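Local coordinates for CopN (Chlamydia pneumoniae, PDB 4NRH), which probably acts as a type III secretion gatekeeper that, bound to the translocator chaperone Scc3, helps set when translocators are secreted, at residues D49-V54 / N91-Q96; I157-L162 / N191-L196; Y199-S204 / L273-S278; D211-E216 / V259-G264; K240-S245 / R287-A292. All blocks are in the same frame, centred on the assembly; numbering follows the deposited sequence.

Contact 1 (D49-V54 / N91-Q96)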
# COMPACT_ATOMS: atom_id res chain seq x y z
N ASP A 49 -17.66 -9.19 -44.84
CA ASP A 49 -19.07 -9.40 -44.52
C ASP A 49 -19.25 -9.80 -43.06
O ASP A 49 -20.15 -9.31 -42.38
CB ASP A 49 -19.68 -10.46 -45.43
CG ASP A 49 -19.80 -10.01 -46.87
OD1 ASP A 49 -19.80 -8.79 -47.12
OD2 ASP A 49 -19.90 -10.88 -47.76
N ILE A 50 -18.38 -10.69 -42.60
CA ILE A 50 -18.41 -11.16 -41.22
C ILE A 50 -18.21 -10.02 -40.23
O ILE A 50 -19.01 -9.84 -39.31
CB ILE A 50 -17.33 -12.23 -40.97
CG1 ILE A 50 -17.63 -13.49 -41.78
CG2 ILE A 50 -17.21 -12.54 -39.49
CD1 ILE A 50 -16.44 -14.41 -41.93
N LEU A 51 -17.15 -9.24 -40.43
CA LEU A 51 -16.84 -8.13 -39.54
C LEU A 51 -17.97 -7.11 -39.48
O LEU A 51 -18.34 -6.65 -38.41
CB LEU A 51 -15.55 -7.44 -39.97
CG LEU A 51 -14.26 -8.24 -39.75
CD1 LEU A 51 -13.06 -7.52 -40.35
CD2 LEU A 51 -14.05 -8.50 -38.27
N ALA A 52 -18.54 -6.78 -40.64
CA ALA A 52 -19.64 -5.83 -40.73
C ALA A 52 -20.83 -6.27 -39.87
O ALA A 52 -21.42 -5.46 -39.15
CB ALA A 52 -20.07 -5.64 -42.17
N LEU A 53 -21.17 -7.55 -39.96
CA LEU A 53 -22.27 -8.11 -39.18
C LEU A 53 -21.96 -8.10 -37.69
O LEU A 53 -22.86 -7.96 -36.86
CB LEU A 53 -22.57 -9.54 -39.65
CG LEU A 53 -23.36 -9.66 -40.96
CD1 LEU A 53 -23.41 -11.11 -41.42
CD2 LEU A 53 -24.76 -9.09 -40.80
N VAL A 54 -20.68 -8.26 -37.34
CA VAL A 54 -20.26 -8.27 -35.95
C VAL A 54 -20.42 -6.89 -35.29
O VAL A 54 -20.97 -6.79 -34.20
CB VAL A 54 -18.80 -8.74 -35.80
CG1 VAL A 54 -18.30 -8.53 -34.38
CG2 VAL A 54 -18.67 -10.20 -36.20
N ASN A 91 -8.76 -12.40 -36.95
CA ASN A 91 -7.40 -11.87 -36.97
C ASN A 91 -7.36 -10.40 -37.34
O ASN A 91 -6.60 -9.62 -36.76
CB ASN A 91 -6.53 -12.67 -37.93
CG ASN A 91 -5.14 -12.10 -38.07
OD1 ASN A 91 -4.34 -12.14 -37.13
ND2 ASN A 91 -4.83 -11.56 -39.25
N THR A 92 -8.19 -10.02 -38.31
CA THR A 92 -8.27 -8.62 -38.74
C THR A 92 -8.84 -7.76 -37.62
O THR A 92 -8.36 -6.65 -37.37
CB THR A 92 -9.15 -8.47 -40.00
OG1 THR A 92 -8.60 -9.25 -41.07
CG2 THR A 92 -9.24 -7.01 -40.43
N HIS A 93 -9.86 -8.28 -36.94
CA HIS A 93 -10.47 -7.60 -35.81
C HIS A 93 -9.46 -7.34 -34.70
O HIS A 93 -9.37 -6.22 -34.18
CB HIS A 93 -11.64 -8.42 -35.27
CG HIS A 93 -12.42 -7.73 -34.19
ND1 HIS A 93 -12.11 -7.87 -32.85
CD2 HIS A 93 -13.49 -6.90 -34.24
CE1 HIS A 93 -12.96 -7.16 -32.13
NE2 HIS A 93 -13.80 -6.56 -32.95
N THR A 94 -8.71 -8.38 -34.34
CA THR A 94 -7.68 -8.27 -33.31
C THR A 94 -6.61 -7.26 -33.72
O THR A 94 -6.12 -6.49 -32.89
CB THR A 94 -7.03 -9.64 -33.04
OG1 THR A 94 -8.00 -10.53 -32.47
CG2 THR A 94 -5.85 -9.50 -32.08
N GLU A 95 -6.26 -7.26 -35.00
CA GLU A 95 -5.26 -6.33 -35.52
C GLU A 95 -5.77 -4.89 -35.49
O GLU A 95 -5.03 -3.97 -35.14
CB GLU A 95 -4.87 -6.70 -36.95
CG GLU A 95 -3.77 -7.74 -37.05
CD GLU A 95 -3.50 -8.17 -38.49
OE1 GLU A 95 -3.52 -7.29 -39.38
OE2 GLU A 95 -3.28 -9.37 -38.72
N GLN A 96 -7.04 -4.71 -35.84
CA GLN A 96 -7.64 -3.39 -35.91
C GLN A 96 -7.84 -2.75 -34.53
O GLN A 96 -7.45 -1.60 -34.31
CB GLN A 96 -8.99 -3.47 -36.64
CG GLN A 96 -9.82 -2.20 -36.56
CD GLN A 96 -11.16 -2.34 -37.24
OE1 GLN A 96 -11.40 -3.30 -37.98
NE2 GLN A 96 -12.06 -1.39 -36.99

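Contact 2 (I157-L162 / N191-L196)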
# COMPACT_ATOMS: atom_id res chain seq x y z
N ILE A 157 -13.57 0.45 -4.10
CA ILE A 157 -13.90 -0.70 -4.92
C ILE A 157 -13.26 -0.60 -6.30
O ILE A 157 -12.72 -1.58 -6.82
CB ILE A 157 -15.43 -0.86 -5.07
CG1 ILE A 157 -16.06 -1.22 -3.72
CG2 ILE A 157 -15.77 -1.91 -6.11
CD1 ILE A 157 -17.57 -1.22 -3.74
N VAL A 158 -13.30 0.60 -6.88
CA VAL A 158 -12.69 0.86 -8.18
C VAL A 158 -11.18 0.60 -8.14
O VAL A 158 -10.62 0.01 -9.07
CB VAL A 158 -12.96 2.30 -8.65
CG1 VAL A 158 -12.19 2.60 -9.93
CG2 VAL A 158 -14.45 2.53 -8.85
N SER A 159 -10.54 1.04 -7.07
CA SER A 159 -9.11 0.83 -6.89
C SER A 159 -8.78 -0.65 -6.81
O SER A 159 -7.76 -1.10 -7.33
CB SER A 159 -8.60 1.55 -5.64
OG SER A 159 -9.11 0.94 -4.46
N SER A 160 -9.65 -1.41 -6.15
CA SER A 160 -9.47 -2.86 -6.03
C SER A 160 -9.63 -3.54 -7.38
O SER A 160 -8.92 -4.51 -7.68
CB SER A 160 -10.47 -3.44 -5.02
OG SER A 160 -10.22 -2.94 -3.72
N PHE A 161 -10.57 -3.06 -8.19
CA PHE A 161 -10.75 -3.56 -9.55
C PHE A 161 -9.48 -3.36 -10.37
O PHE A 161 -9.06 -4.24 -11.12
CB PHE A 161 -11.93 -2.89 -10.24
CG PHE A 161 -11.95 -3.08 -11.73
CD1 PHE A 161 -12.21 -4.33 -12.27
CD2 PHE A 161 -11.69 -2.03 -12.58
CE1 PHE A 161 -12.22 -4.52 -13.64
CE2 PHE A 161 -11.69 -2.21 -13.95
CZ PHE A 161 -11.96 -3.45 -14.48
N LEU A 162 -8.88 -2.18 -10.23
CA LEU A 162 -7.66 -1.83 -10.95
C LEU A 162 -6.52 -2.77 -10.55
O LEU A 162 -5.77 -3.23 -11.41
CB LEU A 162 -7.27 -0.38 -10.67
CG LEU A 162 -8.20 0.69 -11.26
CD1 LEU A 162 -7.68 2.09 -10.93
CD2 LEU A 162 -8.36 0.52 -12.76
N ASN A 191 -0.54 3.24 -3.33
CA ASN A 191 -0.41 4.56 -2.73
C ASN A 191 -1.73 5.32 -2.78
O ASN A 191 -2.06 6.07 -1.87
CB ASN A 191 0.69 5.36 -3.42
CG ASN A 191 2.07 4.78 -3.18
OD1 ASN A 191 2.25 3.93 -2.31
ND2 ASN A 191 3.05 5.24 -3.95
N LEU A 192 -2.47 5.13 -3.87
CA LEU A 192 -3.80 5.72 -4.01
C LEU A 192 -4.74 5.21 -2.93
O LEU A 192 -5.48 5.99 -2.32
CB LEU A 192 -4.38 5.43 -5.40
CG LEU A 192 -5.83 5.87 -5.61
CD1 LEU A 192 -5.97 7.37 -5.40
CD2 LEU A 192 -6.32 5.48 -7.00
N GLN A 193 -4.72 3.90 -2.70
CA GLN A 193 -5.57 3.28 -1.69
C GLN A 193 -5.25 3.80 -0.30
O GLN A 193 -6.13 3.92 0.55
CB GLN A 193 -5.42 1.76 -1.73
CG GLN A 193 -5.94 1.12 -3.01
CD GLN A 193 -5.97 -0.39 -2.94
OE1 GLN A 193 -5.02 -1.02 -2.47
NE2 GLN A 193 -7.06 -0.99 -3.41
N ALA A 194 -3.97 4.11 -0.06
CA ALA A 194 -3.55 4.68 1.21
C ALA A 194 -4.11 6.09 1.37
O ALA A 194 -4.62 6.46 2.42
CB ALA A 194 -2.03 4.69 1.31
N VAL A 195 -3.99 6.88 0.30
CA VAL A 195 -4.53 8.24 0.27
C VAL A 195 -6.04 8.25 0.51
O VAL A 195 -6.56 9.10 1.22
CB VAL A 195 -4.21 8.92 -1.08
CG1 VAL A 195 -5.02 10.20 -1.25
CG2 VAL A 195 -2.72 9.22 -1.18
N LEU A 196 -6.73 7.27 -0.08
CA LEU A 196 -8.19 7.17 0.05
C LEU A 196 -8.65 6.97 1.50
O LEU A 196 -9.74 7.40 1.87
CB LEU A 196 -8.71 6.01 -0.81
CG LEU A 196 -8.76 6.26 -2.32
CD1 LEU A 196 -9.20 5.00 -3.05
CD2 LEU A 196 -9.69 7.41 -2.64

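Contact 3 (Y199-S204 / L273-S278)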
# COMPACT_ATOMS: atom_id res chain seq x y z
N TYR A 199 -9.30 10.41 3.06
CA TYR A 199 -10.56 10.97 2.60
C TYR A 199 -11.74 10.26 3.26
O TYR A 199 -12.71 10.89 3.66
CB TYR A 199 -10.68 10.87 1.07
CG TYR A 199 -9.81 11.87 0.33
CD1 TYR A 199 -8.49 11.59 0.03
CD2 TYR A 199 -10.33 13.10 -0.06
CE1 TYR A 199 -7.70 12.50 -0.65
CE2 TYR A 199 -9.55 14.02 -0.73
CZ TYR A 199 -8.24 13.72 -1.03
OH TYR A 199 -7.47 14.63 -1.70
N ASP A 200 -11.63 8.94 3.38
CA ASP A 200 -12.66 8.14 4.04
C ASP A 200 -12.78 8.53 5.51
O ASP A 200 -13.88 8.65 6.04
CB ASP A 200 -12.35 6.65 3.91
CG ASP A 200 -13.34 5.78 4.67
OD1 ASP A 200 -13.13 5.57 5.89
OD2 ASP A 200 -14.31 5.30 4.06
N TYR A 201 -11.63 8.72 6.16
CA TYR A 201 -11.60 9.09 7.57
C TYR A 201 -12.22 10.46 7.81
O TYR A 201 -13.10 10.61 8.66
CB TYR A 201 -10.16 9.07 8.09
CG TYR A 201 -10.04 9.47 9.54
CD1 TYR A 201 -10.51 8.65 10.55
CD2 TYR A 201 -9.45 10.68 9.90
CE1 TYR A 201 -10.40 9.01 11.88
CE2 TYR A 201 -9.33 11.05 11.22
CZ TYR A 201 -9.81 10.22 12.21
OH TYR A 201 -9.70 10.57 13.53
N PHE A 202 -11.79 11.45 7.04
CA PHE A 202 -12.26 12.82 7.22
C PHE A 202 -13.72 13.01 6.81
O PHE A 202 -14.43 13.81 7.41
CB PHE A 202 -11.36 13.79 6.46
CG PHE A 202 -9.98 13.90 7.03
CD1 PHE A 202 -9.79 14.21 8.37
CD2 PHE A 202 -8.86 13.68 6.24
CE1 PHE A 202 -8.52 14.31 8.90
CE2 PHE A 202 -7.59 13.77 6.76
CZ PHE A 202 -7.42 14.09 8.10
N GLU A 203 -14.16 12.28 5.79
CA GLU A 203 -15.54 12.38 5.33
C GLU A 203 -16.52 12.04 6.45
O GLU A 203 -17.60 12.61 6.55
CB GLU A 203 -15.79 11.45 4.13
CG GLU A 203 -17.22 11.49 3.60
CD GLU A 203 -17.39 10.72 2.31
OE1 GLU A 203 -16.63 9.75 2.09
OE2 GLU A 203 -18.28 11.08 1.52
N SER A 204 -16.12 11.10 7.30
CA SER A 204 -16.93 10.70 8.44
C SER A 204 -16.78 11.66 9.62
O SER A 204 -17.77 12.07 10.23
CB SER A 204 -16.56 9.28 8.88
OG SER A 204 -16.93 9.05 10.23
N LEU A 273 -3.46 9.93 12.63
CA LEU A 273 -2.16 9.26 12.56
C LEU A 273 -2.25 7.78 12.94
O LEU A 273 -1.39 6.98 12.56
CB LEU A 273 -1.16 9.96 13.48
CG LEU A 273 -0.86 11.42 13.16
CD1 LEU A 273 -0.01 12.04 14.25
CD2 LEU A 273 -0.19 11.55 11.81
N ARG A 274 -3.30 7.41 13.67
CA ARG A 274 -3.52 6.01 14.04
C ARG A 274 -4.72 5.40 13.33
O ARG A 274 -5.02 4.23 13.52
CB ARG A 274 -3.69 5.88 15.55
CG ARG A 274 -5.00 6.42 16.08
CD ARG A 274 -5.26 5.96 17.50
NE ARG A 274 -6.29 6.76 18.16
CZ ARG A 274 -7.59 6.48 18.12
NH1 ARG A 274 -8.01 5.41 17.46
NH2 ARG A 274 -8.46 7.25 18.75
N GLN A 275 -5.41 6.20 12.51
CA GLN A 275 -6.62 5.74 11.85
C GLN A 275 -6.45 5.65 10.33
O GLN A 275 -7.27 5.03 9.65
CB GLN A 275 -7.80 6.65 12.18
CG GLN A 275 -8.17 6.69 13.66
CD GLN A 275 -8.79 5.39 14.13
OE1 GLN A 275 -8.10 4.49 14.60
NE2 GLN A 275 -10.11 5.29 14.01
N THR A 276 -5.39 6.26 9.82
CA THR A 276 -5.12 6.22 8.39
C THR A 276 -3.99 5.25 8.08
O THR A 276 -3.26 4.83 8.98
CB THR A 276 -4.78 7.62 7.84
OG1 THR A 276 -3.65 8.15 8.55
CG2 THR A 276 -5.96 8.57 8.00
N SER A 277 -3.85 4.91 6.81
CA SER A 277 -2.90 3.89 6.37
C SER A 277 -1.45 4.21 6.72
O SER A 277 -1.01 5.35 6.59
CB SER A 277 -3.02 3.68 4.86
OG SER A 277 -2.02 2.79 4.39
N SER A 278 -0.73 3.19 7.17
CA SER A 278 0.69 3.33 7.51
C SER A 278 1.51 3.66 6.27
O SER A 278 2.59 4.24 6.36
CB SER A 278 1.21 2.04 8.15
OG SER A 278 1.30 0.99 7.21

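Contact 4 (D211-E216 / V259-G264)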
# COMPACT_ATOMS: atom_id res chain seq x y z
N ASP A 211 -20.68 19.65 13.56
CA ASP A 211 -21.88 19.59 14.38
C ASP A 211 -21.56 19.95 15.83
O ASP A 211 -22.35 20.63 16.50
CB ASP A 211 -22.52 18.19 14.32
CG ASP A 211 -23.18 17.92 12.98
OD1 ASP A 211 -23.64 18.88 12.33
OD2 ASP A 211 -23.23 16.73 12.58
N SER A 212 -20.41 19.50 16.30
CA SER A 212 -19.96 19.80 17.66
C SER A 212 -19.72 21.29 17.84
O SER A 212 -20.15 21.89 18.83
CB SER A 212 -18.69 19.01 17.99
OG SER A 212 -18.24 19.30 19.30
N LEU A 213 -19.02 21.89 16.88
CA LEU A 213 -18.72 23.32 16.93
C LEU A 213 -19.98 24.16 16.81
O LEU A 213 -20.11 25.21 17.44
CB LEU A 213 -17.72 23.70 15.83
CG LEU A 213 -16.31 23.14 16.02
CD1 LEU A 213 -15.48 23.29 14.76
CD2 LEU A 213 -15.62 23.81 17.20
N LYS A 214 -20.92 23.69 15.99
CA LYS A 214 -22.19 24.39 15.82
C LYS A 214 -23.00 24.34 17.11
O LYS A 214 -23.67 25.31 17.48
CB LYS A 214 -23.00 23.78 14.67
CG LYS A 214 -24.29 24.52 14.37
CD LYS A 214 -24.96 24.01 13.10
CE LYS A 214 -25.67 22.70 13.35
NZ LYS A 214 -26.78 22.47 12.38
N ALA A 215 -22.92 23.20 17.80
CA ALA A 215 -23.67 22.98 19.03
C ALA A 215 -23.29 23.96 20.14
O ALA A 215 -24.09 24.22 21.04
CB ALA A 215 -23.47 21.54 19.51
N GLU A 216 -22.08 24.49 20.08
CA GLU A 216 -21.64 25.48 21.06
C GLU A 216 -21.59 26.89 20.47
O GLU A 216 -20.91 27.77 21.00
CB GLU A 216 -20.27 25.10 21.63
CG GLU A 216 -19.26 24.63 20.59
CD GLU A 216 -17.92 24.28 21.21
OE1 GLU A 216 -17.46 25.02 22.10
OE2 GLU A 216 -17.33 23.25 20.80
N VAL A 259 -10.28 29.27 18.74
CA VAL A 259 -9.41 28.33 19.45
C VAL A 259 -9.98 26.92 19.52
O VAL A 259 -9.24 25.94 19.36
CB VAL A 259 -9.11 28.85 20.89
CG1 VAL A 259 -10.40 29.11 21.67
CG2 VAL A 259 -8.19 27.89 21.63
N ASP A 260 -11.29 26.79 19.74
CA ASP A 260 -11.92 25.48 19.80
C ASP A 260 -11.95 24.83 18.42
O ASP A 260 -11.86 23.61 18.30
CB ASP A 260 -13.34 25.59 20.35
CG ASP A 260 -13.38 26.12 21.77
OD1 ASP A 260 -12.99 25.37 22.69
OD2 ASP A 260 -13.79 27.28 21.97
N SER A 261 -12.06 25.65 17.38
CA SER A 261 -12.06 25.17 16.01
C SER A 261 -10.69 24.64 15.63
O SER A 261 -10.56 23.54 15.09
CB SER A 261 -12.49 26.28 15.05
OG SER A 261 -13.81 26.70 15.31
N VAL A 262 -9.66 25.44 15.92
CA VAL A 262 -8.28 25.06 15.63
C VAL A 262 -7.89 23.80 16.39
O VAL A 262 -7.33 22.86 15.82
CB VAL A 262 -7.30 26.20 16.00
CG1 VAL A 262 -5.86 25.72 15.89
CG2 VAL A 262 -7.54 27.40 15.10
N THR A 263 -8.21 23.78 17.69
CA THR A 263 -7.96 22.62 18.54
C THR A 263 -8.65 21.36 18.00
O THR A 263 -8.06 20.28 17.97
CB THR A 263 -8.44 22.88 19.98
OG1 THR A 263 -7.69 23.96 20.55
CG2 THR A 263 -8.26 21.63 20.85
N GLY A 264 -9.90 21.52 17.57
CA GLY A 264 -10.68 20.42 17.04
C GLY A 264 -10.04 19.77 15.83
O GLY A 264 -10.00 18.54 15.71

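Contact 5 (K240-S245 / R287-A292)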
# COMPACT_ATOMS: atom_id res chain seq x y z
N LYS A 240 8.44 17.37 4.90
CA LYS A 240 9.47 16.50 5.44
C LYS A 240 10.18 17.10 6.67
O LYS A 240 10.94 16.41 7.34
CB LYS A 240 10.50 16.18 4.36
CG LYS A 240 9.88 15.69 3.05
CD LYS A 240 9.01 14.47 3.28
CE LYS A 240 8.60 13.83 1.96
NZ LYS A 240 7.84 14.76 1.09
N PHE A 241 9.92 18.37 6.95
CA PHE A 241 10.44 19.02 8.15
C PHE A 241 9.34 19.75 8.91
O PHE A 241 9.30 20.98 8.91
CB PHE A 241 11.57 19.98 7.82
CG PHE A 241 12.72 19.35 7.08
CD1 PHE A 241 13.57 18.47 7.73
CD2 PHE A 241 12.95 19.63 5.75
CE1 PHE A 241 14.63 17.88 7.07
CE2 PHE A 241 14.01 19.05 5.08
CZ PHE A 241 14.85 18.17 5.74
N PRO A 242 8.43 19.00 9.55
CA PRO A 242 7.28 19.60 10.24
C PRO A 242 7.67 20.42 11.47
O PRO A 242 8.54 20.01 12.24
CB PRO A 242 6.44 18.39 10.64
CG PRO A 242 7.44 17.28 10.78
CD PRO A 242 8.45 17.53 9.70
N THR A 243 7.01 21.56 11.64
CA THR A 243 7.13 22.35 12.86
C THR A 243 5.74 22.65 13.41
O THR A 243 4.76 22.59 12.68
CB THR A 243 7.89 23.67 12.63
OG1 THR A 243 7.12 24.51 11.75
CG2 THR A 243 9.26 23.41 12.02
N ALA A 244 5.67 22.96 14.70
CA ALA A 244 4.40 23.29 15.33
C ALA A 244 3.78 24.53 14.70
O ALA A 244 2.56 24.61 14.52
CB ALA A 244 4.59 23.50 16.83
N SER A 245 4.62 25.50 14.36
CA SER A 245 4.18 26.73 13.72
C SER A 245 3.50 26.48 12.37
O SER A 245 2.42 27.01 12.11
CB SER A 245 5.36 27.68 13.53
OG SER A 245 5.85 28.13 14.78
N ARG A 287 6.55 10.42 10.85
CA ARG A 287 5.26 10.15 11.48
C ARG A 287 5.31 10.49 12.96
O ARG A 287 4.44 11.19 13.49
CB ARG A 287 4.85 8.69 11.29
CG ARG A 287 3.64 8.29 12.12
CD ARG A 287 3.16 6.89 11.78
NE ARG A 287 1.92 6.58 12.49
CZ ARG A 287 1.87 6.00 13.68
NH1 ARG A 287 2.99 5.68 14.31
NH2 ARG A 287 0.70 5.75 14.25
N GLN A 288 6.34 9.99 13.63
CA GLN A 288 6.56 10.28 15.05
C GLN A 288 6.76 11.77 15.28
O GLN A 288 6.17 12.35 16.20
CB GLN A 288 7.77 9.50 15.57
CG GLN A 288 8.19 9.87 16.98
CD GLN A 288 9.25 8.94 17.53
OE1 GLN A 288 8.94 8.02 18.30
NE2 GLN A 288 10.50 9.17 17.15
N GLN A 289 7.59 12.39 14.45
CA GLN A 289 7.87 13.82 14.57
C GLN A 289 6.63 14.67 14.31
O GLN A 289 6.44 15.71 14.94
CB GLN A 289 8.99 14.23 13.61
CG GLN A 289 9.46 15.66 13.79
CD GLN A 289 10.73 15.97 13.02
OE1 GLN A 289 11.09 15.25 12.08
NE2 GLN A 289 11.42 17.03 13.41
N LEU A 290 5.78 14.22 13.39
CA LEU A 290 4.56 14.94 13.07
C LEU A 290 3.59 14.88 14.24
O LEU A 290 2.91 15.87 14.55
CB LEU A 290 3.90 14.38 11.81
CG LEU A 290 2.63 15.12 11.38
CD1 LEU A 290 2.91 16.61 11.30
CD2 LEU A 290 2.11 14.60 10.05
N GLY A 291 3.52 13.72 14.89
CA GLY A 291 2.72 13.55 16.09
C GLY A 291 3.15 14.53 17.16
O GLY A 291 2.32 15.15 17.82
N ALA A 292 4.46 14.65 17.34
CA ALA A 292 5.04 15.58 18.30
C ALA A 292 4.65 17.02 18.00
O ALA A 292 4.28 17.78 18.89
CB ALA A 292 6.55 15.44 18.32

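Contact 1 (D49-V54 / N91-Q96)
Leu51 and His93 mark the closest backbone approach of helix 47-57 and helix 80-97, with their CA atoms 7.4 Å apart. This is helix-on-helix packing in the all-helical HrpJ-like part of the gatekeeper. It rests on a single leucine set against two neighbouring residues of the other helix. The CG of Leu51 stands anti to its carbonyl carbon (chi1 -70°), and its two methyl groups part toward different partners. CD1 goes to Thr92 and lies 3.9 Å from Thr92 CG2. The two side chains cross at about a right angle. This contact uses the methyl branch of the threonine. The hydroxyl is turned back to its own helix, where Thr92 OG1 is hydrogen-bonded to the carbonyl oxygen of Gln88. The methyl CD2 goes to His93 and sits at the edge of the imidazole, near the ring plane. The histidine atom nearest this methyl is CB and not a ring atom. The ring extends past the leucine toward helix 61-74, where His93 NE2 is hydrogen-bonded to Gln64 OE1. That bond and the ring of Phe97, whose plane is tilted about 35° from the imidazole, help fix the rotation of the histidine. The shortest approach between the two segments is Leu51 CD2 to His93 CB, 3.8 Å.

Contact 2 (I157-L162 / N191-L196)
Ser159 and Gln193 join two antiparallel helices near the middle of this elongated helical chain. Helix 152-172 and helix 179-215 form a helical hairpin, and their local axes pass 10.2 Å apart at 169°. The main polar link is one hydrogen bond. Gln193 NE2 donates to Ser159 OG over 3.0 Å, and the N-H points almost straight at the oxygen, at 170°. The serine oxygen lies in the amide plane of the glutamine. Ser159 OG occupies the position between its backbone N and its carbonyl carbon (chi1 69°), and it is also hydrogen-bonded to Ala156 O in its own helix. The buried hydroxyl thus joins the two helices. The neighbouring Ser160 is hydrogen-bonded through OG to Ala156 O as well. The other end of the amide faces the chaperone: Gln193 OE1 accepts a hydrogen bond from the backbone N of Asp24 of the Chaperone SycD chain. Both ends of the amide are therefore held, which should fix its rotation. The rest is van der Waals contact. The glutamine chain runs extended beyond CG and passes alongside the serine, bringing Gln193 CG to 3.8 Å from Ser159 CB. Leu196, one turn on, sets its CD1 methyl 4.3 Å from Ser159 OG. Ser160 stands beside the amide without a bond to it, with Ser160 OG 3.7 Å from Gln193 NE2.

Contact 3 (Y199-S204 / L273-S278)
The ring of Tyr201 meets the aliphatic part of Gln275. Its closest atom is CE1, 3.5 Å from Gln275 CB and 3.7 Å from Gln275 CG. The methylenes approach the ring obliquely, along the side that carries CD1 and CE1. The two side chains cross at about a right angle. The tyrosine reaches across because its CG is anti to the backbone N (chi1 178°), which sends the ring off the helix toward the loop. Thr276 supplies the second contact through its methyl branch, with CG2 lying 4.2 Å from Tyr201 CB near the root of the side chain. The backbones are nearest at these same residues, where the CA atoms of Tyr201 and Thr276 are 7.1 Å apart.

These residues join helix 179-215 to the loop that follows helix 259-272, within the third helical domain of the LcrE family. In the next shell, the hydroxyl of Thr276 is turned away from the tyrosine. Its OG1 is hydrogen-bonded to Ala272 O, at the end of helix 259-272, and to Tyr233 OH, while a hydrogen bond between Ser277 N and Thr197 OG1 ties the loop back to the long helix. Tyr201 itself leans on its neighbour: its CD2 stands 3.8 Å above one face of the Phe202 ring, offset toward the rim. Phe202 in turn meets Tyr233 edge-to-face. Farther along, the loop reaches the Chaperone SycD chain, where Ser277 OG is hydrogen-bonded to Glu23 OE2 and Ser278 OG to Pro26 O.

Contact 4 (D211-E216 / V259-G264)
Leu213 carries the contact between the C-terminal end of helix 179-215 and the first turn of helix 259-272. This is plain helix-to-helix packing in the third helical domain of the LcrE family. The CA atoms of Leu213 and Ser261 are the nearest pair, 7.0 Å apart. From CA, the CB of Leu213 points at the other helix. CG stands anti to the carbonyl carbon (chi1 -69°), and both methyls beyond it come to the hydroxyl of Ser261 from the same side. CD1 is 3.8 Å from Ser261 OG and also approaches the CA of that residue. CD2 is 3.9 Å from the same Ser261 OG. It also rests near the backbone of the preceding residue, with Asp260 O at a similar distance. The apolar end of the leucine therefore lies against a hydroxyl and a carbonyl. Ile255 of helix 244-255 packs on both Leu213 and Ser261 and adds an apolar neighbour.

At the exposed end of the contact, Glu216 reaches toward Asp260 with its chain extended at chi2. The two carboxylates approach without pairing, with Glu216 OE1 4.3 Å from Asp260 OD2. Two like charges this close would probably repel each other mildly, although solvent there may screen them. In the first turn of helix 259-272, Val259 O accepts from both the N and the OG1 of Thr263. The two donors reach it from opposite faces of the carbonyl plane, and the hydroxyl bond, Thr263 OG1 to Val259 O, measures 2.8 Å.

Contact 5 (K240-S245 / R287-A292)
Pro242 packs against helix 284-301 through two atoms of its ring. Its CB faces the buried side, where Leu290 CD1 lies 4.0 Å away. Its CG faces the outer side, where it meets Gln289 CG at 4.0 Å. The backbones come close here, with the CA atoms of Pro242 and Leu290 6.1 Å apart. The buried half is apolar. The CG of Leu290 is anti to its backbone N (chi1 -178°), and its branch offers CD1 to the proline. Leu290 also packs on Ile236 and Ile237 of helix 226-237, and Met293, farther along the leucine's own helix, lies against the proline. The proline thus lies on helix 284-301, while the leucine it meets is backed by helix 226-237.

The outer half is no more distant but is partly open to solvent. Gln289 is partly exposed and crosses the proline at about a right angle. Its chain runs extended beyond CG. The methylene CG and the amide carbon do the touching, with Gln289 CD 4.2 Å from Pro242 CG. Lys240 and Phe241, just before the proline, start out away from segment 287-292 and are exposed.

Residues 240-243 form the loop that leads into helix 244-255. Thr243 is the N-cap of that helix, and its OG1 is hydrogen-bonded to Lys246 N. The contact between the segments is entirely van der Waals in character. Its hold therefore depends on the fit of the proline ring, while polar bonds nearby include the helix cap, those of Gln288 to Asp41 N and Val39 O of the Chaperone SycD chain, and Arg287 NH2 to Leu273 O.

In the fold
From the N terminus, contact 1 closes first, joining helices 47-57 and 80-97 in the HrpJ-like part. Contact 2 follows in series, its centre about 36 Å from that of contact 1, and pairs helices 152-172 and 179-215. The long helix 179-215 then serves contacts 3 and 4 as well, linking the middle of the chain to the third helical domain. Contact 3 closes the 199-278 span, and contact 4 closes a smaller loop within it. Contact 5 crosses both, bringing 240-245 to helix 284-301. Contacts 2 and 3 touch through Ala194 and Ser277, and contacts 3 and 5 through Leu273, Arg274 and helix 284-301.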